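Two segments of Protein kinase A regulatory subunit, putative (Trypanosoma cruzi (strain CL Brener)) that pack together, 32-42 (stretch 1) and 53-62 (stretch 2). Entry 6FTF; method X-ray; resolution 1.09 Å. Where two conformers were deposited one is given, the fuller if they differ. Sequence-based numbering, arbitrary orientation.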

# COMPACT_ATOMS: atom_id res chain seq x y z
N GLU A 32 -17.51 15.66 -0.96
CA GLU A 32 -16.59 15.31 -2.05
C GLU A 32 -15.17 15.20 -1.54
O GLU A 32 -14.44 14.26 -1.90
CB GLU A 32 -16.64 16.35 -3.17
CG GLU A 32 -17.88 16.30 -4.02
CD GLU A 32 -18.03 17.51 -4.93
OE1 GLU A 32 -17.50 18.60 -4.63
OE2 GLU A 32 -18.69 17.37 -5.98
N MET A 33 -14.73 16.15 -0.71
CA MET A 33 -13.39 16.07 -0.14
C MET A 33 -13.21 14.78 0.63
O MET A 33 -12.19 14.10 0.48
CB MET A 33 -13.13 17.27 0.78
CG MET A 33 -12.90 18.56 0.04
SD MET A 33 -11.48 18.43 -1.06
CE MET A 33 -10.13 18.31 0.10
N ASN A 34 -14.20 14.41 1.45
CA ASN A 34 -14.07 13.17 2.21
C ASN A 34 -13.91 11.96 1.30
O ASN A 34 -13.07 11.09 1.55
CB ASN A 34 -15.29 12.98 3.11
CG ASN A 34 -15.35 14.01 4.22
OD1 ASN A 34 -14.35 14.66 4.54
ND2 ASN A 34 -16.52 14.15 4.82
N LEU A 35 -14.73 11.88 0.25
CA LEU A 35 -14.67 10.75 -0.68
C LEU A 35 -13.31 10.68 -1.35
O LEU A 35 -12.67 9.62 -1.38
CB LEU A 35 -15.79 10.90 -1.71
CG LEU A 35 -15.95 9.82 -2.77
CD1 LEU A 35 -17.26 10.02 -3.47
CD2 LEU A 35 -14.86 9.78 -3.83
N ILE A 36 -12.86 11.79 -1.91
CA ILE A 36 -11.63 11.78 -2.68
C ILE A 36 -10.44 11.52 -1.76
O ILE A 36 -9.55 10.74 -2.09
CB ILE A 36 -11.45 13.10 -3.44
CG1 ILE A 36 -12.61 13.32 -4.42
CG2 ILE A 36 -10.16 13.10 -4.17
CD1 ILE A 36 -12.71 14.73 -4.89
N THR A 37 -10.40 12.17 -0.60
CA THR A 37 -9.24 11.96 0.24
C THR A 37 -9.17 10.53 0.76
O THR A 37 -8.06 10.01 0.98
CB THR A 37 -9.19 12.95 1.40
OG1 THR A 37 -10.35 12.79 2.22
CG2 THR A 37 -9.08 14.38 0.88
N LYS A 38 -10.31 9.88 0.96
CA LYS A 38 -10.26 8.46 1.31
C LYS A 38 -9.64 7.64 0.19
O LYS A 38 -8.81 6.75 0.45
CB LYS A 38 -11.65 7.96 1.68
CG LYS A 38 -11.65 6.56 2.27
CD LYS A 38 -13.06 6.14 2.69
CE LYS A 38 -13.71 7.21 3.56
NZ LYS A 38 -12.95 7.48 4.82
N LEU A 39 -10.00 7.92 -1.06
CA LEU A 39 -9.35 7.21 -2.16
C LEU A 39 -7.84 7.46 -2.14
O LEU A 39 -7.05 6.52 -2.31
CB LEU A 39 -9.91 7.67 -3.51
CG LEU A 39 -11.38 7.31 -3.79
CD1 LEU A 39 -11.84 8.00 -5.06
CD2 LEU A 39 -11.57 5.82 -3.92
N LEU A 40 -7.43 8.70 -1.94
CA LEU A 40 -6.01 9.01 -1.99
C LEU A 40 -5.24 8.38 -0.85
O LEU A 40 -4.11 7.91 -1.04
CB LEU A 40 -5.82 10.52 -1.97
CG LEU A 40 -6.44 11.32 -3.11
CD1 LEU A 40 -6.08 12.76 -2.85
CD2 LEU A 40 -5.93 10.81 -4.45
N THR A 41 -5.81 8.37 0.36
CA THR A 41 -5.07 7.86 1.50
C THR A 41 -4.95 6.34 1.50
O THR A 41 -4.15 5.80 2.28
CB THR A 41 -5.64 8.34 2.83
OG1 THR A 41 -6.98 7.88 2.96
CG2 THR A 41 -5.59 9.86 2.95
N HIS A 42 -5.70 5.64 0.66
CA HIS A 42 -5.53 4.20 0.53
C HIS A 42 -4.81 3.79 -0.74
O HIS A 42 -4.59 2.60 -0.95
CB HIS A 42 -6.90 3.50 0.61
CG HIS A 42 -7.51 3.60 1.97
ND1 HIS A 42 -8.17 4.72 2.41
CD2 HIS A 42 -7.50 2.74 3.01
CE1 HIS A 42 -8.57 4.54 3.66
NE2 HIS A 42 -8.18 3.34 4.05
N ASP A 53 -1.34 18.29 2.03
CA ASP A 53 -1.03 18.04 0.63
C ASP A 53 -2.03 17.08 -0.02
O ASP A 53 -2.37 17.25 -1.20
CB ASP A 53 0.39 17.53 0.47
CG ASP A 53 1.43 18.62 0.72
OD1 ASP A 53 1.04 19.80 0.87
OD2 ASP A 53 2.63 18.28 0.75
N ILE A 54 -2.49 16.07 0.71
CA ILE A 54 -3.57 15.20 0.23
C ILE A 54 -4.77 16.05 -0.18
O ILE A 54 -5.39 15.81 -1.22
CB ILE A 54 -3.96 14.17 1.31
CG1 ILE A 54 -2.90 13.07 1.44
CG2 ILE A 54 -5.35 13.56 1.02
CD1 ILE A 54 -2.85 12.11 0.28
N LYS A 55 -5.14 17.01 0.67
CA LYS A 55 -6.32 17.81 0.38
C LYS A 55 -6.08 18.77 -0.79
O LYS A 55 -7.01 19.03 -1.56
CB LYS A 55 -6.83 18.49 1.65
CG LYS A 55 -7.40 17.47 2.63
CD LYS A 55 -7.80 18.07 3.96
CE LYS A 55 -9.09 18.87 3.85
NZ LYS A 55 -9.49 19.44 5.17
N VAL A 56 -4.85 19.27 -0.97
CA VAL A 56 -4.54 20.06 -2.16
C VAL A 56 -4.74 19.23 -3.41
O VAL A 56 -5.35 19.67 -4.40
CB VAL A 56 -3.10 20.62 -2.09
CG1 VAL A 56 -2.70 21.26 -3.40
CG2 VAL A 56 -2.97 21.64 -0.96
N VAL A 57 -4.20 18.01 -3.41
CA VAL A 57 -4.32 17.13 -4.56
C VAL A 57 -5.79 16.85 -4.84
O VAL A 57 -6.25 16.92 -5.98
CB VAL A 57 -3.51 15.85 -4.34
CG1 VAL A 57 -3.81 14.82 -5.40
CG2 VAL A 57 -2.01 16.16 -4.33
N ALA A 58 -6.56 16.53 -3.80
CA ALA A 58 -7.99 16.30 -3.96
C ALA A 58 -8.69 17.49 -4.59
O ALA A 58 -9.52 17.34 -5.50
CB ALA A 58 -8.64 15.90 -2.63
N GLY A 59 -8.36 18.69 -4.13
CA GLY A 59 -8.94 19.89 -4.70
C GLY A 59 -8.64 20.06 -6.17
O GLY A 59 -9.44 20.66 -6.89
N ALA A 60 -7.50 19.56 -6.62
CA ALA A 60 -7.09 19.71 -8.01
C ALA A 60 -7.74 18.69 -8.93
O ALA A 60 -7.62 18.83 -10.15
CB ALA A 60 -5.57 19.57 -8.14
N MET A 61 -8.45 17.72 -8.40
CA MET A 61 -9.00 16.66 -9.22
C MET A 61 -10.36 17.03 -9.79
O MET A 61 -11.10 17.86 -9.25
CB MET A 61 -9.08 15.38 -8.41
CG MET A 61 -7.69 14.89 -8.02
SD MET A 61 -7.67 13.30 -7.17
CE MET A 61 -7.59 13.67 -5.53
N GLN A 62 -10.65 16.43 -10.94
CA GLN A 62 -11.93 16.61 -11.61
C GLN A 62 -12.53 15.24 -11.91
O GLN A 62 -11.81 14.27 -12.15
CB GLN A 62 -11.75 17.36 -12.92
CG GLN A 62 -11.06 18.71 -12.78
CD GLN A 62 -10.79 19.34 -14.13
OE1 GLN A 62 -9.72 19.16 -14.73
NE2 GLN A 62 -11.78 20.04 -14.63

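Two helices cross here at 117° between their N-to-C directions, their axes 9.3 Å apart at closest approach, and the join is made without a single hydrogen bond from one to the other. Shape does the work, and Leu40, Ile54 and Met33 cover the most surface.

Leu40 points toward the second helix and, with chi1 in m and chi2 in t, delivers CD1 into a pocket lined by one turn of that helix and the residue just beyond it. Leu40 CD1 lies 3.5 Å from Ile54 O, 4.0 Å from Val57 CG1 and 3.2 Å from Met61 CE. That last approach is tight for two methyl groups, as is the 3.0 Å between Ile36 CG2 and Met61 CE; Met61 was deposited in two conformers, and these distances belong to the one given.

Ile54 answers from the other side of the join. Its CG2 sits 4.0 Å from Leu40 CD1, 3.8 Å from Thr37 CG2 and 4.2 Å from Thr41 CG2, so two threonines present methyls to it. Thr37 can do so because its chi1 in p turns OG1 back to its own helix, where it donates to Met33 O at 2.9 Å; the polar atom is satisfied locally while CG2 serves the contact.

Met33 starts sideways, but its m, m, m chain brings the tip nearer. Its CE packs 3.6 Å from Lys55 O and 3.9 Å from Ala58 CB.

Between these larger residues sits Ala58, a small knob among Met33, Ile36, Thr37 and Leu40. Its CB is 3.5 Å from Ile36 CG2, and the Ile36 and Ala58 CA atoms stand just 5.9 Å apart. The rule to read is a short side chain at the point of closest backbone approach, with longer ones closing around it.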